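Local coordinates for galactose mutarotase related enzyme (Lactobacillus casei, PDB 3Q1N), which probably binds a carbohydrate and acts as an isomerase of the aldose 1-epimerase family, at residues A12-R17 with V113-T118; Q22-K27 with E32-G37; G141-F146 with T240-E245. One frame throughout, in Å; residues are numbered along the deposited sequence. Where two conformers were deposited one is given.

Contact 1 of 3, residues A12-R17 with V113-T118; sequences AGIAER and VTYMLT. With EDO (1,2-ethanediol), chain T.
Ile14 and Tyr115 meet at the heart of this contact, and Ala12 and Leu117 meet beside them. The arrangement belongs to the beta-sandwich of the galactose mutarotase-like fold. Strands 10-15 and 109-118 belong to two different antiparallel sheets. No hydrogen bond joins the two segments, and the CA atoms of Ile14 and Tyr115 are 9.0 Å apart. Apolar packing, mostly of side chains, bridges the gap.

Tyr115 can be followed outward. Its CB points toward strand 10-15. The next atom, CG, stands opposite the carbonyl carbon (chi1 -65°), and this carries the ring under Ile14. One ring face then receives Ile14 CG1, which sits 4.3 Å above the plane of the Tyr115 ring, over its centre. CE2 meets the other branch, with Tyr115 CE2 3.9 Å from Ile14 CG2. At the tip, OH leaves the apolar layer and is hydrogen-bonded to Ala19 O, which ties the end of the ring to the turn after strand 10-15. Ile14 was modelled in two conformers, and this account holds for one of them.

Ile5 on strand 2-6 also packs on Tyr115, and Val124 on strand 121-130 touches it too. Thr114 takes no part in the contact. A 1,2-ethanediol lies near it, but its placement there is doubtful.

Further along, Leu117 reaches Ala12 with a single methyl. Its CD1 lies 4.2 Å from Ala12 CB and somewhat nearer the backbone, with Leu117 CD1 3.9 Å from Ala12 N.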
loop_
_atom_site.group_PDB
_atom_site.type_symbol
_atom_site.label_atom_id
_atom_site.label_comp_id
_atom_site.label_asym_id
_atom_site.label_seq_id
_atom_site.Cartn_x
_atom_site.Cartn_y
_atom_site.Cartn_z
ATOM N N ALA A 12 -16.025 -6.658 -6.432
ATOM C CA ALA A 12 -15.160 -6.135 -5.351
ATOM C C ALA A 12 -16.062 -5.749 -4.171
ATOM O O ALA A 12 -17.194 -5.240 -4.358
ATOM C CB ALA A 12 -14.355 -4.930 -5.818
ATOM N N GLY A 13 -15.559 -5.980 -2.962
ATOM C CA GLY A 13 -16.222 -5.539 -1.738
ATOM C C GLY A 13 -15.275 -4.609 -1.018
ATOM O O GLY A 13 -14.066 -4.905 -0.911
ATOM N N ILE A 14 -15.811 -3.450 -0.625
ATOM C CA ILE A 14 -15.019 -2.391 0.003
ATOM C C ILE A 14 -15.739 -1.928 1.254
ATOM O O ILE A 14 -16.927 -1.586 1.215
ATOM C CB ILE A 14 -14.782 -1.143 -0.904
ATOM C CG1 ILE A 14 -14.226 -1.525 -2.284
ATOM C CG2 ILE A 14 -13.846 -0.148 -0.220
ATOM C CD1 ILE A 14 -15.295 -1.510 -3.377
ATOM N N ALA A 15 -15.017 -1.904 2.361
ATOM C CA ALA A 15 -15.571 -1.463 3.646
ATOM C C ALA A 15 -15.554 0.045 3.751
ATOM O O ALA A 15 -14.555 0.703 3.392
ATOM C CB ALA A 15 -14.779 -2.061 4.790
ATOM N N GLU A 16 -16.657 0.605 4.244
ATOM C CA GLU A 16 -16.712 2.024 4.510
ATOM C C GLU A 16 -15.644 2.396 5.511
ATOM O O GLU A 16 -15.008 3.437 5.393
ATOM C CB GLU A 16 -18.101 2.392 5.046
ATOM C CG GLU A 16 -19.164 2.298 3.935
ATOM C CD GLU A 16 -20.614 2.376 4.419
ATOM O OE1 GLU A 16 -20.863 2.347 5.633
ATOM O OE2 GLU A 16 -21.522 2.429 3.553
ATOM N N ARG A 17 -15.378 1.511 6.461
ATOM C CA ARG A 17 -14.277 1.726 7.403
ATOM C C ARG A 17 -12.925 1.654 6.681
ATOM O O ARG A 17 -12.582 0.629 6.106
ATOM C CB ARG A 17 -14.338 0.725 8.578
ATOM C CG ARG A 17 -13.105 0.810 9.507
ATOM C CD ARG A 17 -12.992 2.150 10.218
ATOM N NE ARG A 17 -14.140 2.488 11.029
ATOM C CZ ARG A 17 -14.267 2.189 12.324
ATOM N NH1 ARG A 17 -13.295 1.535 12.948
ATOM N NH2 ARG A 17 -15.371 2.533 12.995
ATOM N N VAL A 113 -11.051 8.558 -2.540
ATOM C CA VAL A 113 -10.632 7.360 -3.250
ATOM C C VAL A 113 -11.789 6.877 -4.137
ATOM O O VAL A 113 -12.890 6.657 -3.625
ATOM C CB VAL A 113 -10.249 6.257 -2.208
ATOM C CG1 VAL A 113 -9.595 5.050 -2.870
ATOM C CG2 VAL A 113 -9.368 6.854 -1.085
ATOM N N THR A 114 -11.550 6.684 -5.435
ATOM C CA THR A 114 -12.555 6.197 -6.348
ATOM C C THR A 114 -12.106 4.847 -6.875
ATOM O O THR A 114 -10.960 4.724 -7.317
ATOM C CB THR A 114 -12.823 7.198 -7.502
ATOM O OG1 THR A 114 -13.408 8.383 -6.948
ATOM C CG2 THR A 114 -13.793 6.582 -8.562
ATOM N N TYR A 115 -12.991 3.845 -6.736
ATOM C CA TYR A 115 -12.726 2.492 -7.217
ATOM C C TYR A 115 -13.568 2.268 -8.451
ATOM O O TYR A 115 -14.741 2.602 -8.442
ATOM C CB TYR A 115 -13.094 1.455 -6.179
ATOM C CG TYR A 115 -12.274 1.504 -4.911
ATOM C CD1 TYR A 115 -11.057 0.846 -4.837
ATOM C CD2 TYR A 115 -12.726 2.200 -3.801
ATOM C CE1 TYR A 115 -10.311 0.847 -3.674
ATOM C CE2 TYR A 115 -11.954 2.235 -2.630
ATOM C CZ TYR A 115 -10.754 1.560 -2.595
ATOM O OH TYR A 115 -9.953 1.574 -1.471
HETATM N N MSE A 116 -12.998 1.658 -9.486
HETATM C CA MSE A 116 -13.779 1.290 -10.647
HETATM C C MSE A 116 -13.266 -0.023 -11.241
HETATM O O MSE A 116 -12.054 -0.186 -11.461
HETATM C CB MSE A 116 -13.721 2.413 -11.693
HETATM C CG MSE A 116 -14.655 2.172 -12.856
HETATM SE SE MSE A 116 -14.490 3.503 -14.247
HETATM C CE MSE A 116 -12.964 4.560 -13.737
ATOM N N LEU A 117 -14.197 -0.955 -11.470
ATOM C CA LEU A 117 -13.890 -2.203 -12.158
ATOM C C LEU A 117 -14.062 -2.005 -13.663
ATOM O O LEU A 117 -15.005 -1.324 -14.123
ATOM C CB LEU A 117 -14.785 -3.345 -11.704
ATOM C CG LEU A 117 -14.505 -3.871 -10.307
ATOM C CD1 LEU A 117 -15.686 -4.747 -9.811
ATOM C CD2 LEU A 117 -13.052 -4.554 -10.241
ATOM N N THR A 118 -13.115 -2.563 -14.400
ATOM C CA THR A 118 -13.063 -2.536 -15.866
ATOM C C THR A 118 -12.792 -3.937 -16.360
ATOM O O THR A 118 -12.596 -4.873 -15.572
ATOM C CB THR A 118 -11.882 -1.630 -16.372
ATOM O OG1 THR A 118 -10.630 -2.255 -16.035
ATOM C CG2 THR A 118 -11.989 -0.205 -15.779
HETATM C C1 EDO T . -11.617 10.097 -5.597
HETATM O O1 EDO T . -12.457 10.844 -6.423
HETATM C C2 EDO T . -10.173 10.562 -5.773
HETATM O O2 EDO T . -9.685 10.591 -7.080
#

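Contact 2 of 3, residues Q22-K27 with E32-G37; sequences QSLVNK and EYVWTG
The carboxylate of Glu32 grips strand 20-26 at Ser23 and Leu24. The segments flank the connection of an antiparallel hairpin, strands 20-26 and 31-32. Val25 and Glu32 are a non-hydrogen-bonded pair, and past Glu32 the chain is loop. Glu32 OE1 accepts from Ser23 OG at 2.7 Å, in the conformer of Ser23 given. Glu32 OE2 accepts from Leu24 N at 2.8 Å, with an N-H...O angle of 168°. Both bonds use syn lone pairs. The anti lone pair of Glu32 OE2 takes Val34 N at 3.0 Å, so this oxygen holds both segments. CG of Glu32 is anti to its N, and the chain then bends at chi2 (60°), which brings the carboxylate back to the backbone N of Val34.

One backbone bond adds to this grip: Tyr33 N donates to Leu24 O at 2.9 Å. Behind it the Tyr33 ring turns its edge to the Leu24 carbonyl group. Asn26 CB lies obliquely by the phenol end, and Tyr33 OH is held by His294 O. On the other flank Val34 CG2 packs on Leu24 CB at 3.8 Å.

The next shell sets the strand. A classic beta bulge puts Gln22 and Ser23 together opposite Gly13 of strand 10-15. Glu32 O is hydrogen-bonded by Asn147 ND2, and Trp35 NE1 donates to Trp42 O, so the loop is also fastened to its surroundings. Where the segments diverge a water bridges them, though it cannot serve every acceptor around it at once. This water lies 2.7 Å from Gln22 O and 2.8 Å from Val34 O.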
loop_
_atom_site.group_PDB
_atom_site.type_symbol
_atom_site.label_atom_id
_atom_site.label_comp_id
_atom_site.label_asym_id
_atom_site.label_seq_id
_atom_site.Cartn_x
_atom_site.Cartn_y
_atom_site.Cartn_z
ATOM N N GLN A 22 -11.687 -5.317 0.531
ATOM C CA GLN A 22 -11.627 -6.561 1.314
ATOM C C GLN A 22 -11.748 -7.817 0.469
ATOM O O GLN A 22 -11.359 -8.891 0.921
ATOM C CB GLN A 22 -12.700 -6.543 2.403
ATOM C CG GLN A 22 -12.437 -5.394 3.419
ATOM C CD GLN A 22 -13.305 -5.469 4.625
ATOM O OE1 GLN A 22 -14.454 -5.860 4.530
ATOM N NE2 GLN A 22 -12.790 -5.011 5.758
ATOM N N SER A 23 -12.281 -7.685 -0.732
ATOM C CA SER A 23 -12.516 -8.822 -1.613
ATOM C C SER A 23 -12.474 -8.383 -3.072
ATOM O O SER A 23 -12.932 -7.277 -3.423
ATOM C CB SER A 23 -13.867 -9.484 -1.287
ATOM O OG SER A 23 -14.218 -10.479 -2.242
ATOM N N LEU A 24 -11.936 -9.252 -3.916
ATOM C CA LEU A 24 -11.825 -8.999 -5.341
ATOM C C LEU A 24 -11.817 -10.347 -6.039
ATOM O O LEU A 24 -10.914 -11.165 -5.854
ATOM C CB LEU A 24 -10.534 -8.210 -5.594
ATOM C CG LEU A 24 -10.234 -7.548 -6.926
ATOM C CD1 LEU A 24 -11.367 -6.552 -7.295
ATOM C CD2 LEU A 24 -8.916 -6.847 -6.853
ATOM N N VAL A 25 -12.865 -10.601 -6.793
ATOM C CA VAL A 25 -13.196 -11.944 -7.204
ATOM C C VAL A 25 -13.314 -12.010 -8.704
ATOM O O VAL A 25 -13.944 -11.144 -9.315
ATOM C CB VAL A 25 -14.537 -12.415 -6.553
ATOM C CG1 VAL A 25 -15.104 -13.718 -7.196
ATOM C CG2 VAL A 25 -14.371 -12.594 -5.066
ATOM N N ASN A 26 -12.653 -13.016 -9.272
ATOM C CA ASN A 26 -12.848 -13.397 -10.668
ATOM C C ASN A 26 -14.106 -14.246 -10.775
ATOM O O ASN A 26 -14.141 -15.389 -10.266
ATOM C CB ASN A 26 -11.634 -14.182 -11.154
ATOM C CG ASN A 26 -11.648 -14.408 -12.655
ATOM O OD1 ASN A 26 -11.664 -13.443 -13.440
ATOM N ND2 ASN A 26 -11.597 -15.680 -13.065
ATOM N N LYS A 27 -15.168 -13.705 -11.401
ATOM C CA LYS A 27 -16.463 -14.401 -11.438
ATOM C C LYS A 27 -16.427 -15.706 -12.224
ATOM O O LYS A 27 -17.137 -16.617 -11.892
ATOM C CB LYS A 27 -17.563 -13.503 -12.046
ATOM C CG LYS A 27 -17.965 -12.312 -11.167
ATOM C CD LYS A 27 -19.145 -11.560 -11.783
ATOM C CE LYS A 27 -19.638 -10.462 -10.894
ATOM N NZ LYS A 27 -20.767 -9.782 -11.654
ATOM N N GLU A 32 -10.684 -15.772 -5.463
ATOM C CA GLU A 32 -10.427 -14.603 -4.630
ATOM C C GLU A 32 -8.959 -14.160 -4.699
ATOM O O GLU A 32 -8.058 -14.908 -4.272
ATOM C CB GLU A 32 -10.812 -14.919 -3.190
ATOM C CG GLU A 32 -10.543 -13.840 -2.156
ATOM C CD GLU A 32 -11.269 -12.527 -2.441
ATOM O OE1 GLU A 32 -12.508 -12.543 -2.326
ATOM O OE2 GLU A 32 -10.633 -11.530 -2.818
ATOM N N TYR A 33 -8.739 -12.949 -5.215
ATOM C CA TYR A 33 -7.387 -12.418 -5.361
ATOM C C TYR A 33 -6.819 -11.894 -4.057
ATOM O O TYR A 33 -5.609 -11.932 -3.856
ATOM C CB TYR A 33 -7.358 -11.252 -6.348
ATOM C CG TYR A 33 -7.588 -11.639 -7.792
ATOM C CD1 TYR A 33 -6.544 -12.040 -8.607
ATOM C CD2 TYR A 33 -8.825 -11.548 -8.344
ATOM C CE1 TYR A 33 -6.741 -12.358 -9.950
ATOM C CE2 TYR A 33 -9.049 -11.885 -9.667
ATOM C CZ TYR A 33 -8.019 -12.268 -10.471
ATOM O OH TYR A 33 -8.302 -12.583 -11.786
ATOM N N VAL A 34 -7.686 -11.365 -3.205
ATOM C CA VAL A 34 -7.316 -10.635 -1.972
ATOM C C VAL A 34 -7.441 -11.490 -0.703
ATOM O O VAL A 34 -8.406 -12.237 -0.525
ATOM C CB VAL A 34 -8.109 -9.331 -1.844
ATOM C CG1 VAL A 34 -7.824 -8.610 -0.500
ATOM C CG2 VAL A 34 -7.755 -8.364 -3.016
ATOM N N TRP A 35 -6.419 -11.419 0.139
ATOM C CA TRP A 35 -6.374 -12.119 1.421
ATOM C C TRP A 35 -7.674 -11.906 2.203
ATOM O O TRP A 35 -8.199 -10.798 2.288
ATOM C CB TRP A 35 -5.173 -11.632 2.240
ATOM C CG TRP A 35 -5.055 -12.223 3.598
ATOM C CD1 TRP A 35 -5.051 -11.548 4.800
ATOM C CD2 TRP A 35 -4.929 -13.610 3.919
ATOM N NE1 TRP A 35 -4.910 -12.431 5.829
ATOM C CE2 TRP A 35 -4.853 -13.709 5.322
ATOM C CE3 TRP A 35 -4.872 -14.764 3.161
ATOM C CZ2 TRP A 35 -4.696 -14.930 5.973
ATOM C CZ3 TRP A 35 -4.723 -15.991 3.812
ATOM C CH2 TRP A 35 -4.640 -16.059 5.200
ATOM N N THR A 36 -8.178 -13.017 2.742
ATOM C CA THR A 36 -9.452 -13.065 3.459
ATOM C C THR A 36 -9.403 -12.584 4.905
ATOM O O THR A 36 -10.435 -12.534 5.551
ATOM C CB THR A 36 -9.978 -14.486 3.499
ATOM O OG1 THR A 36 -8.949 -15.309 4.059
ATOM C CG2 THR A 36 -10.349 -14.972 2.101
ATOM N N GLY A 37 -8.240 -12.189 5.406
ATOM C CA GLY A 37 -8.127 -11.675 6.766
ATOM C C GLY A 37 -8.223 -12.716 7.883
ATOM O O GLY A 37 -8.593 -12.379 9.003
HETATM O O HOH W 1 -10.869 -11.510 0.616
#

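Contact 3 of 3, residues G141-F146 with T240-E245; sequences GFHPAF and TIWSPE. With EDO (1,2-ethanediol), chain J.
His143 and Trp242 make the contact, ring against ring. Segment 141-146 approaches them along strand 136-147, through Gly141 and Phe142. The Phe142 ring lies beneath Pro144, with Pro144 CD 3.5 Å above the plane of the Phe142 ring and over its centre.

At His143 the side chain crosses to the other segment. CG is anti to the backbone N (chi1 -163°), and this brings the tip of the imidazole to Trp242. His143 CE1 comes 3.7 Å from Trp242 CE3. The pair is an offset edge-to-face stack, in which the imidazole presents its edge to the indole. The ring planes stand at 63°, with the centroid of His143 5.5 Å from that of the six-membered ring of Trp242.

Strands 136-147 and 238-242 both flank strand 251-258 in a curled antiparallel sheet of the galactose mutarotase-like fold. A 1,2-ethanediol, probably from the crystallisation liquor, lies against both rings. Such molecules often mark pockets, so this may be the sugar-binding cleft. His143 NE2 donates to ethanediol O2 at 2.7 Å, and the oxygen lies in the plane of the imidazole. The same diol is also hydrogen-bonded to Glu255 OE1. Its C2 sits 3.6 Å above one face of the Trp242 indole, while Pro244 N backs the opposite face. At the indole edge, Trp242 NE1 makes a weak hydrogen bond to Glu245 OE1, 3.4 Å long.

Past Pro144 the strand resumes at Ala145, whose side chain touches Trp42 and Phe251.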
loop_
_atom_site.group_PDB
_atom_site.type_symbol
_atom_site.label_atom_id
_atom_site.label_comp_id
_atom_site.label_asym_id
_atom_site.label_seq_id
_atom_site.Cartn_x
_atom_site.Cartn_y
_atom_site.Cartn_z
ATOM N N GLY A 141 -0.047 5.435 1.137
ATOM C CA GLY A 141 0.237 4.106 0.581
ATOM C C GLY A 141 -1.006 3.226 0.579
ATOM O O GLY A 141 -2.036 3.553 1.201
ATOM N N PHE A 142 -0.913 2.124 -0.149
ATOM C CA PHE A 142 -1.983 1.118 -0.259
ATOM C C PHE A 142 -1.287 -0.248 0.007
ATOM O O PHE A 142 -0.207 -0.507 -0.544
ATOM C CB PHE A 142 -2.572 1.239 -1.665
ATOM C CG PHE A 142 -3.586 0.169 -2.051
ATOM C CD1 PHE A 142 -4.604 -0.251 -1.216
ATOM C CD2 PHE A 142 -3.522 -0.354 -3.306
ATOM C CE1 PHE A 142 -5.502 -1.200 -1.626
ATOM C CE2 PHE A 142 -4.409 -1.284 -3.734
ATOM C CZ PHE A 142 -5.402 -1.716 -2.906
ATOM N N HIS A 143 -1.891 -1.097 0.827
ATOM C CA HIS A 143 -1.269 -2.281 1.437
ATOM C C HIS A 143 -2.037 -3.600 1.144
ATOM O O HIS A 143 -2.367 -4.347 2.052
ATOM C CB HIS A 143 -1.238 -1.979 2.974
ATOM C CG HIS A 143 -0.310 -2.832 3.804
ATOM N ND1 HIS A 143 -0.473 -4.191 3.967
ATOM C CD2 HIS A 143 0.714 -2.482 4.617
ATOM C CE1 HIS A 143 0.434 -4.653 4.813
ATOM N NE2 HIS A 143 1.159 -3.633 5.242
ATOM N N PRO A 144 -2.277 -3.938 -0.144
ATOM C CA PRO A 144 -3.066 -5.150 -0.432
ATOM C C PRO A 144 -2.247 -6.411 -0.248
ATOM O O PRO A 144 -1.118 -6.474 -0.702
ATOM C CB PRO A 144 -3.420 -4.978 -1.903
ATOM C CG PRO A 144 -2.362 -4.112 -2.462
ATOM C CD PRO A 144 -2.097 -3.133 -1.362
ATOM N N ALA A 145 -2.845 -7.412 0.362
ATOM C CA ALA A 145 -2.252 -8.747 0.475
ATOM C C ALA A 145 -2.986 -9.639 -0.533
ATOM O O ALA A 145 -4.208 -9.681 -0.571
ATOM C CB ALA A 145 -2.450 -9.287 1.854
ATOM N N PHE A 146 -2.212 -10.315 -1.358
ATOM C CA PHE A 146 -2.703 -11.179 -2.415
ATOM C C PHE A 146 -2.494 -12.636 -2.093
ATOM O O PHE A 146 -1.405 -13.050 -1.669
ATOM C CB PHE A 146 -1.973 -10.873 -3.711
ATOM C CG PHE A 146 -2.250 -9.485 -4.227
ATOM C CD1 PHE A 146 -3.501 -9.174 -4.748
ATOM C CD2 PHE A 146 -1.308 -8.486 -4.100
ATOM C CE1 PHE A 146 -3.786 -7.900 -5.213
ATOM C CE2 PHE A 146 -1.591 -7.194 -4.542
ATOM C CZ PHE A 146 -2.818 -6.895 -5.094
ATOM N N THR A 240 6.453 -2.011 -2.093
ATOM C CA THR A 240 6.919 -2.833 -0.987
ATOM C C THR A 240 6.333 -4.242 -1.023
ATOM O O THR A 240 5.144 -4.419 -1.251
ATOM C CB THR A 240 6.602 -2.160 0.343
ATOM O OG1 THR A 240 7.327 -0.923 0.401
ATOM C CG2 THR A 240 7.002 -3.020 1.532
ATOM N N ILE A 241 7.196 -5.235 -0.808
ATOM C CA ILE A 241 6.775 -6.626 -0.722
ATOM C C ILE A 241 6.889 -7.064 0.736
ATOM O O ILE A 241 7.895 -6.777 1.403
ATOM C CB ILE A 241 7.637 -7.536 -1.612
ATOM C CG1 ILE A 241 7.718 -6.982 -3.045
ATOM C CG2 ILE A 241 7.076 -8.973 -1.631
ATOM C CD1 ILE A 241 8.933 -6.049 -3.304
ATOM N N TRP A 242 5.858 -7.742 1.229
ATOM C CA TRP A 242 5.772 -8.172 2.650
ATOM C C TRP A 242 4.953 -9.443 2.805
ATOM O O TRP A 242 3.962 -9.632 2.130
ATOM C CB TRP A 242 5.154 -7.060 3.527
ATOM C CG TRP A 242 4.894 -7.505 4.914
ATOM C CD1 TRP A 242 5.815 -7.725 5.912
ATOM C CD2 TRP A 242 3.632 -7.863 5.457
ATOM N NE1 TRP A 242 5.187 -8.178 7.042
ATOM C CE2 TRP A 242 3.846 -8.257 6.794
ATOM C CE3 TRP A 242 2.323 -7.860 4.949
ATOM C CZ2 TRP A 242 2.800 -8.666 7.628
ATOM C CZ3 TRP A 242 1.296 -8.230 5.770
ATOM C CH2 TRP A 242 1.541 -8.642 7.108
ATOM N N SER A 243 5.422 -10.342 3.663
ATOM C CA SER A 243 4.619 -11.454 4.155
ATOM C C SER A 243 5.048 -11.728 5.583
ATOM O O SER A 243 6.221 -11.571 5.901
ATOM C CB SER A 243 4.845 -12.700 3.318
ATOM O OG SER A 243 3.852 -13.648 3.611
ATOM N N PRO A 244 4.102 -12.075 6.451
ATOM C CA PRO A 244 4.436 -12.253 7.865
ATOM C C PRO A 244 5.721 -13.062 8.088
ATOM O O PRO A 244 5.874 -14.201 7.593
ATOM C CB PRO A 244 3.231 -13.014 8.405
ATOM C CG PRO A 244 2.068 -12.470 7.586
ATOM C CD PRO A 244 2.656 -12.247 6.197
ATOM N N GLU A 245 6.615 -12.447 8.868
ATOM C CA GLU A 245 7.964 -12.945 9.058
ATOM C C GLU A 245 7.957 -14.208 9.920
ATOM O O GLU A 245 7.239 -14.293 10.920
ATOM C CB GLU A 245 8.841 -11.864 9.690
ATOM C CG GLU A 245 8.886 -10.541 8.913
ATOM C CD GLU A 245 8.074 -9.423 9.566
ATOM O OE1 GLU A 245 6.823 -9.521 9.649
ATOM O OE2 GLU A 245 8.697 -8.430 9.992
HETATM C C1 EDO J . 4.667 -3.955 5.257
HETATM O O1 EDO J . 4.338 -2.586 4.957
HETATM C C2 EDO J . 4.428 -4.318 6.705
HETATM O O2 EDO J . 3.044 -4.127 7.081
#

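Overall arrangement
Contacts 1 and 2 share the four-stranded sheet, where strands 10-15 and 20-26 are neighbours. Their centres are about 12 Å apart. They are joined by probable backbone hydrogen bonds, Gly13 O to Gln22 N at 2.8 Å and Gly13 N to Ser23 O at 3.0 Å. Contact 2 also reaches contact 3, whose centre is about 15 Å away: Trp35 N lies 2.9 Å from Ala145 O, a probable hydrogen bond. Contacts 1 and 3 do not touch. Contact 3, at the ethanediol site, has its centre about 7 Å from that of the chain, against 15 and 16 Å for contacts 1 and 2. Trp42 accepts from Trp35 of contact 2, meets the His143 ring and lies edge-to-face with Trp242.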